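Local structure of exonuclease (Laribacter hongkongensis, 3SYY) at residues K15-K27 / A178-E190. The protein is an alkaline exonuclease that digests double-stranded DNA with strict 5'-to-3' polarity and binds magnesium ions. Residues are numbered along the deposited sequence; the frame is centred on the assembly and turned at random.
Sequences KVTASRVADVMTK and AEIETEVSAFLAE
In this lambda-exonuclease-like PD-(D/E)XK fold the long C-terminal helix packs against the short strand 16-17 and helix 21-25, whose inner sides offer Val16, Val21 and Val24 to Ile180, Val184, Phe187 and Leu188. The two helix segments run at 76° to one another, 9.8 Å apart at closest approach. Val24 sets CG2 almost squarely over the Phe187 ring, 4.0 Å from its centroid, a CH-pi contact, while its other methyl, CG1, rests on Phe187 CB. From the strand, Val16 CG2 touches both Phe187 CE2, at 3.6 Å, and Leu188 CD2. One turn back from Val24, Val21 CG1 meets Ile180 CG2, and Phe97 of strand 97-99 touches Val16, Val21 and Val184, extending the same core. Met25 packs CG on Glu183 CB and SD 3.7 Å from Ile180 CG1; the bend at chi3 (69°) turns CE to Glu179 OE2 and the CG methylene behind it. At the solvent edge, Lys27 NZ bonds the carbonyl O of Met25, the helix's last residue, and salt-bridges Glu183 OE2 at 2.7 Å on its syn side, though poorly ordered Lys27 leaves both bonds loosely defined. The Val21 side chain lies about 12 Å from a bound magnesium ion: mainly apolar packing of the C-terminal helix on strand 16-17 and helix 21-25, near but not entering the two-metal site of a PD-(D/E)XK nuclease.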
ATOM      1  N   LYS A  15     -13.009   9.928  21.224  1.00 31.00           N
ATOM      2  CA  LYS A  15     -13.711  11.174  20.837  1.00 29.82           C
ATOM      3  C   LYS A  15     -13.694  11.393  19.341  1.00 28.87           C
ATOM      4  O   LYS A  15     -12.751  11.000  18.659  1.00 28.57           O
ATOM      5  CB  LYS A  15     -13.087  12.399  21.518  1.00 30.57           C
ATOM      6  CG  LYS A  15     -13.226  12.416  23.030  1.00 32.06           C
ATOM      7  CD  LYS A  15     -12.588  13.688  23.628  1.00 33.35           C
ATOM      8  CE  LYS A  15     -12.744  13.712  25.101  1.00 33.75           C
ATOM      9  NZ  LYS A  15     -11.897  14.795  25.682  1.00 35.14           N
ATOM     10  N   VAL A  16     -14.760  11.997  18.822  1.00 27.89           N
ATOM     11  CA  VAL A  16     -14.753  12.551  17.501  1.00 27.70           C
ATOM     12  C   VAL A  16     -13.846  13.798  17.552  1.00 28.45           C
ATOM     13  O   VAL A  16     -14.002  14.637  18.442  1.00 26.90           O
ATOM     14  CB  VAL A  16     -16.146  12.930  17.045  1.00 27.02           C
ATOM     15  CG1 VAL A  16     -16.101  13.668  15.701  1.00 28.00           C
ATOM     16  CG2 VAL A  16     -17.008  11.656  16.915  1.00 30.11           C
ATOM     17  N   THR A  17     -12.882  13.888  16.633  1.00 28.04           N
ATOM     18  CA  THR A  17     -12.019  15.072  16.622  1.00 29.05           C
ATOM     19  C   THR A  17     -12.253  15.887  15.355  1.00 28.42           C
ATOM     20  O   THR A  17     -12.740  15.383  14.339  1.00 26.89           O
ATOM     21  CB  THR A  17     -10.531  14.723  16.763  1.00 30.03           C
ATOM     22  OG1 THR A  17     -10.179  13.780  15.727  1.00 32.09           O
ATOM     23  CG2 THR A  17     -10.220  14.131  18.140  1.00 30.43           C
ATOM     24  N   ALA A  18     -11.908  17.171  15.418  1.00 27.57           N
ATOM     25  CA  ALA A  18     -12.108  18.065  14.279  1.00 29.14           C
ATOM     26  C   ALA A  18     -11.432  17.513  12.989  1.00 28.58           C
ATOM     27  O   ALA A  18     -11.971  17.632  11.908  1.00 28.05           O
ATOM     28  CB  ALA A  18     -11.510  19.472  14.614  1.00 27.71           C
ATOM     29  N   SER A  19     -10.266  16.913  13.137  1.00 30.12           N
ATOM     30  CA  SER A  19      -9.516  16.410  11.967  1.00 32.77           C
ATOM     31  C   SER A  19     -10.233  15.255  11.256  1.00 32.54           C
ATOM     32  O   SER A  19      -9.871  14.892  10.139  1.00 31.60           O
ATOM     33  CB  SER A  19      -8.118  15.983  12.388  1.00 33.64           C
ATOM     34  OG  SER A  19      -8.212  15.027  13.424  1.00 40.52           O
ATOM     35  N   ARG A  20     -11.278  14.704  11.888  1.00 30.06           N
ATOM     36  CA  ARG A  20     -11.973  13.562  11.300  1.00 30.29           C
ATOM     37  C   ARG A  20     -13.402  13.879  10.977  1.00 30.52           C
ATOM     38  O   ARG A  20     -14.177  13.008  10.530  1.00 30.53           O
ATOM     39  CB  ARG A  20     -11.919  12.348  12.256  1.00 29.82           C
ATOM     40  CG  ARG A  20     -10.484  11.899  12.628  1.00 29.77           C
ATOM     41  CD  ARG A  20      -9.693  11.409  11.386  1.00 32.94           C
ATOM     42  NE  ARG A  20     -10.246  10.198  10.754  1.00 29.19           N
ATOM     43  CZ  ARG A  20     -10.113   8.945  11.210  1.00 28.17           C
ATOM     44  NH1 ARG A  20      -9.412   8.657  12.305  1.00 26.58           N
ATOM     45  NH2 ARG A  20     -10.673   7.942  10.528  1.00 27.55           N
ATOM     46  N   VAL A  21     -13.802  15.136  11.188  1.00 30.34           N
ATOM     47  CA  VAL A  21     -15.197  15.479  10.928  1.00 30.11           C
ATOM     48  C   VAL A  21     -15.589  15.208   9.491  1.00 31.15           C
ATOM     49  O   VAL A  21     -16.726  14.783   9.210  1.00 30.93           O
ATOM     50  CB  VAL A  21     -15.535  16.928  11.371  1.00 30.31           C
ATOM     51  CG1 VAL A  21     -16.845  17.360  10.783  1.00 30.53           C
ATOM     52  CG2 VAL A  21     -15.635  16.970  12.858  1.00 29.42           C
ATOM     53  N   ALA A  22     -14.669  15.433   8.546  1.00 30.90           N
ATOM     54  CA  ALA A  22     -15.011  15.144   7.160  1.00 31.08           C
ATOM     55  C   ALA A  22     -15.392  13.645   6.946  1.00 31.67           C
ATOM     56  O   ALA A  22     -16.268  13.330   6.142  1.00 31.45           O
ATOM     57  CB  ALA A  22     -13.857  15.533   6.216  1.00 31.49           C
ATOM     58  N   ASP A  23     -14.734  12.743   7.660  1.00 31.59           N
ATOM     59  CA  ASP A  23     -15.095  11.314   7.584  1.00 32.24           C
ATOM     60  C   ASP A  23     -16.502  11.052   8.144  1.00 33.05           C
ATOM     61  O   ASP A  23     -17.244  10.208   7.605  1.00 34.08           O
ATOM     62  CB  ASP A  23     -14.061  10.497   8.306  1.00 31.19           C
ATOM     63  CG  ASP A  23     -12.751  10.444   7.533  1.00 32.46           C
ATOM     64  OD1 ASP A  23     -12.796  10.689   6.317  1.00 35.16           O
ATOM     65  OD2 ASP A  23     -11.709  10.184   8.140  1.00 33.69           O
ATOM     66  N   VAL A  24     -16.839  11.753   9.220  1.00 32.77           N
ATOM     67  CA  VAL A  24     -18.188  11.690   9.766  1.00 33.94           C
ATOM     68  C   VAL A  24     -19.236  12.076   8.719  1.00 36.90           C
ATOM     69  O   VAL A  24     -20.184  11.333   8.514  1.00 36.95           O
ATOM     70  CB  VAL A  24     -18.321  12.518  11.026  1.00 33.26           C
ATOM     71  CG1 VAL A  24     -19.777  12.560  11.544  1.00 31.82           C
ATOM     72  CG2 VAL A  24     -17.419  11.952  12.128  1.00 28.87           C
ATOM     73  N   MET A  25     -19.027  13.187   8.005  1.00 37.54           N
ATOM     74  CA  MET A  25     -20.081  13.810   7.207  1.00 41.90           C
ATOM     75  C   MET A  25     -20.156  13.426   5.735  1.00 45.16           C
ATOM     76  O   MET A  25     -21.103  13.800   5.052  1.00 46.35           O
ATOM     77  CB  MET A  25     -19.945  15.333   7.283  1.00 41.07           C
ATOM     78  CG  MET A  25     -20.140  15.855   8.665  1.00 41.12           C
ATOM     79  SD  MET A  25     -19.924  17.609   8.611  1.00 44.02           S
ATOM     80  CE  MET A  25     -21.371  18.126   7.666  1.00 42.74           C
ATOM     81  N   THR A  26     -19.171  12.712   5.227  1.00 49.36           N
ATOM     82  CA  THR A  26     -19.081  12.571   3.774  1.00 53.42           C
ATOM     83  C   THR A  26     -20.111  11.594   3.211  1.00 55.22           C
ATOM     84  O   THR A  26     -20.488  10.618   3.882  1.00 55.95           O
ATOM     85  CB  THR A  26     -17.676  12.221   3.311  1.00 53.88           C
ATOM     86  OG1 THR A  26     -17.713  11.968   1.896  1.00 57.19           O
ATOM     87  CG2 THR A  26     -17.166  10.990   4.040  1.00 54.36           C
ATOM     88  N   LYS A  27     -20.575  11.884   1.993  1.00 57.45           N
ATOM     89  CA  LYS A  27     -21.638  11.103   1.333  1.00 59.04           C
ATOM     90  C   LYS A  27     -21.264  10.701  -0.096  1.00 59.51           C
ATOM     91  O   LYS A  27     -21.778   9.705  -0.622  1.00 60.80           O
ATOM     92  CB  LYS A  27     -22.955  11.886   1.335  1.00 59.13           C
ATOM     93  CG  LYS A  27     -23.782  11.718   2.609  1.00 59.81           C
ATOM     94  CD  LYS A  27     -24.291  13.064   3.092  1.00 60.56           C
ATOM     95  CE  LYS A  27     -24.271  13.134   4.621  1.00 62.65           C
ATOM     96  NZ  LYS A  27     -23.604  14.386   5.134  1.00 61.13           N
ATOM     97  N   ALA A 178     -23.728  24.469  12.481  1.00 36.46           N
ATOM     98  CA  ALA A 178     -24.947  23.834  13.038  1.00 37.78           C
ATOM     99  C   ALA A 178     -25.121  22.464  12.385  1.00 38.31           C
ATOM    100  O   ALA A 178     -25.455  21.486  13.063  1.00 38.99           O
ATOM    101  CB  ALA A 178     -26.167  24.712  12.834  1.00 38.16           C
ATOM    102  N   GLU A 179     -24.845  22.392  11.085  1.00 38.18           N
ATOM    103  CA  GLU A 179     -24.929  21.151  10.329  1.00 39.99           C
ATOM    104  C   GLU A 179     -23.894  20.110  10.796  1.00 38.99           C
ATOM    105  O   GLU A 179     -24.242  18.940  10.981  1.00 38.77           O
ATOM    106  CB  GLU A 179     -24.814  21.477   8.851  1.00 41.41           C
ATOM    107  CG  GLU A 179     -24.622  20.331   7.897  1.00 47.36           C
ATOM    108  CD  GLU A 179     -24.315  20.848   6.484  1.00 57.10           C
ATOM    109  OE1 GLU A 179     -24.668  22.023   6.180  1.00 60.32           O
ATOM    110  OE2 GLU A 179     -23.714  20.085   5.681  1.00 60.44           O
ATOM    111  N   ILE A 180     -22.658  20.547  11.053  1.00 37.48           N
ATOM    112  CA  ILE A 180     -21.611  19.689  11.641  1.00 35.91           C
ATOM    113  C   ILE A 180     -22.076  19.137  12.991  1.00 36.45           C
ATOM    114  O   ILE A 180     -21.957  17.934  13.260  1.00 35.41           O
ATOM    115  CB  ILE A 180     -20.280  20.459  11.855  1.00 36.03           C
ATOM    116  CG1 ILE A 180     -19.631  20.781  10.498  1.00 34.78           C
ATOM    117  CG2 ILE A 180     -19.293  19.643  12.706  1.00 33.60           C
ATOM    118  CD1 ILE A 180     -18.419  21.811  10.619  1.00 29.78           C
ATOM    119  N   GLU A 181     -22.600  20.020  13.835  1.00 35.28           N
ATOM    120  CA  GLU A 181     -22.964  19.610  15.178  1.00 35.73           C
ATOM    121  C   GLU A 181     -24.127  18.590  15.082  1.00 35.39           C
ATOM    122  O   GLU A 181     -24.163  17.661  15.836  1.00 36.14           O
ATOM    123  CB  GLU A 181     -23.311  20.838  16.039  1.00 36.70           C
ATOM    124  CG  GLU A 181     -22.077  21.704  16.366  1.00 37.35           C
ATOM    125  CD  GLU A 181     -22.383  22.971  17.159  1.00 40.59           C
ATOM    126  OE1 GLU A 181     -21.444  23.615  17.670  1.00 39.07           O
ATOM    127  OE2 GLU A 181     -23.549  23.323  17.285  1.00 41.07           O
ATOM    128  N   THR A 182     -25.048  18.780  14.148  1.00 34.87           N
ATOM    129  CA  THR A 182     -26.150  17.839  13.959  1.00 36.18           C
ATOM    130  C   THR A 182     -25.628  16.458  13.594  1.00 35.88           C
ATOM    131  O   THR A 182     -25.982  15.452  14.253  1.00 34.48           O
ATOM    132  CB  THR A 182     -27.088  18.322  12.900  1.00 35.94           C
ATOM    133  OG1 THR A 182     -27.680  19.538  13.374  1.00 39.35           O
ATOM    134  CG2 THR A 182     -28.208  17.277  12.608  1.00 38.44           C
ATOM    135  N   GLU A 183     -24.789  16.421  12.553  1.00 34.11           N
ATOM    136  CA  GLU A 183     -24.161  15.157  12.095  1.00 33.59           C
ATOM    137  C   GLU A 183     -23.327  14.492  13.127  1.00 32.16           C
ATOM    138  O   GLU A 183     -23.370  13.254  13.246  1.00 32.39           O
ATOM    139  CB  GLU A 183     -23.274  15.382  10.890  1.00 33.69           C
ATOM    140  CG  GLU A 183     -24.045  15.880   9.729  1.00 39.31           C
ATOM    141  CD  GLU A 183     -24.182  14.866   8.631  1.00 49.53           C
ATOM    142  OE1 GLU A 183     -23.928  13.658   8.880  1.00 55.38           O
ATOM    143  OE2 GLU A 183     -24.550  15.280   7.512  1.00 53.44           O
ATOM    144  N   VAL A 184     -22.539  15.275  13.850  1.00 30.87           N
ATOM    145  CA  VAL A 184     -21.648  14.696  14.843  1.00 29.86           C
ATOM    146  C   VAL A 184     -22.448  14.158  16.051  1.00 31.28           C
ATOM    147  O   VAL A 184     -22.134  13.085  16.591  1.00 30.15           O
ATOM    148  CB  VAL A 184     -20.554  15.701  15.271  1.00 31.34           C
ATOM    149  CG1 VAL A 184     -19.876  15.268  16.539  1.00 27.02           C
ATOM    150  CG2 VAL A 184     -19.540  15.894  14.098  1.00 29.12           C
ATOM    151  N   SER A 185     -23.479  14.900  16.452  1.00 31.02           N
ATOM    152  CA  SER A 185     -24.450  14.389  17.437  1.00 32.08           C
ATOM    153  C   SER A 185     -25.073  13.048  17.037  1.00 30.73           C
ATOM    154  O   SER A 185     -25.121  12.148  17.858  1.00 31.42           O
ATOM    155  CB  SER A 185     -25.521  15.456  17.732  1.00 31.51           C
ATOM    156  OG  SER A 185     -24.957  16.421  18.609  1.00 33.15           O
ATOM    157  N   ALA A 186     -25.539  12.931  15.805  1.00 31.38           N
ATOM    158  CA  ALA A 186     -26.146  11.692  15.315  1.00 30.89           C
ATOM    159  C   ALA A 186     -25.135  10.550  15.312  1.00 31.57           C
ATOM    160  O   ALA A 186     -25.445   9.410  15.712  1.00 30.33           O
ATOM    161  CB  ALA A 186     -26.683  11.896  13.947  1.00 31.61           C
ATOM    162  N   PHE A 187     -23.916  10.853  14.842  1.00 29.25           N
ATOM    163  CA  PHE A 187     -22.836   9.883  14.842  1.00 28.55           C
ATOM    164  C   PHE A 187     -22.454   9.447  16.243  1.00 28.45           C
ATOM    165  O   PHE A 187     -22.229   8.243  16.485  1.00 29.17           O
ATOM    166  CB  PHE A 187     -21.634  10.480  14.071  1.00 27.04           C
ATOM    167  CG  PHE A 187     -20.405   9.619  14.045  1.00 25.94           C
ATOM    168  CD1 PHE A 187     -20.067   8.920  12.870  1.00 27.17           C
ATOM    169  CD2 PHE A 187     -19.549   9.591  15.114  1.00 27.98           C
ATOM    170  CE1 PHE A 187     -18.915   8.197  12.786  1.00 23.34           C
ATOM    171  CE2 PHE A 187     -18.368   8.856  15.057  1.00 25.28           C
ATOM    172  CZ  PHE A 187     -18.070   8.138  13.849  1.00 23.68           C
ATOM    173  N   LEU A 188     -22.381  10.388  17.180  1.00 27.47           N
ATOM    174  CA  LEU A 188     -22.046  10.012  18.551  1.00 28.82           C
ATOM    175  C   LEU A 188     -23.194   9.177  19.181  1.00 28.46           C
ATOM    176  O   LEU A 188     -22.942   8.314  19.986  1.00 27.86           O
ATOM    177  CB  LEU A 188     -21.747  11.230  19.426  1.00 27.81           C
ATOM    178  CG  LEU A 188     -20.326  11.786  19.161  1.00 30.12           C
ATOM    179  CD1 LEU A 188     -20.200  13.303  19.622  1.00 28.94           C
ATOM    180  CD2 LEU A 188     -19.279  10.901  19.821  1.00 26.33           C
ATOM    181  N   ALA A 189     -24.423   9.438  18.770  1.00 29.57           N
ATOM    182  CA  ALA A 189     -25.574   8.682  19.328  1.00 30.63           C
ATOM    183  C   ALA A 189     -25.465   7.211  18.909  1.00 30.83           C
ATOM    184  O   ALA A 189     -25.648   6.318  19.754  1.00 30.60           O
ATOM    185  CB  ALA A 189     -26.906   9.309  18.848  1.00 31.27           C
ATOM    186  N   GLU A 190     -25.115   6.974  17.642  1.00 30.51           N
ATOM    187  CA  GLU A 190     -24.960   5.637  17.079  1.00 30.22           C
ATOM    188  C   GLU A 190     -23.804   4.914  17.677  1.00 30.07           C
ATOM    189  O   GLU A 190     -23.932   3.729  18.027  1.00 29.13           O
ATOM    190  CB  GLU A 190     -24.806   5.637  15.566  1.00 30.95           C
ATOM    191  CG  GLU A 190     -26.018   6.146  14.818  1.00 33.73           C
ATOM    192  CD  GLU A 190     -25.650   6.479  13.364  1.00 38.79           C
ATOM    193  OE1 GLU A 190     -26.168   7.475  12.823  1.00 42.62           O
ATOM    194  OE2 GLU A 190     -24.811   5.767  12.784  1.00 37.10           O
TER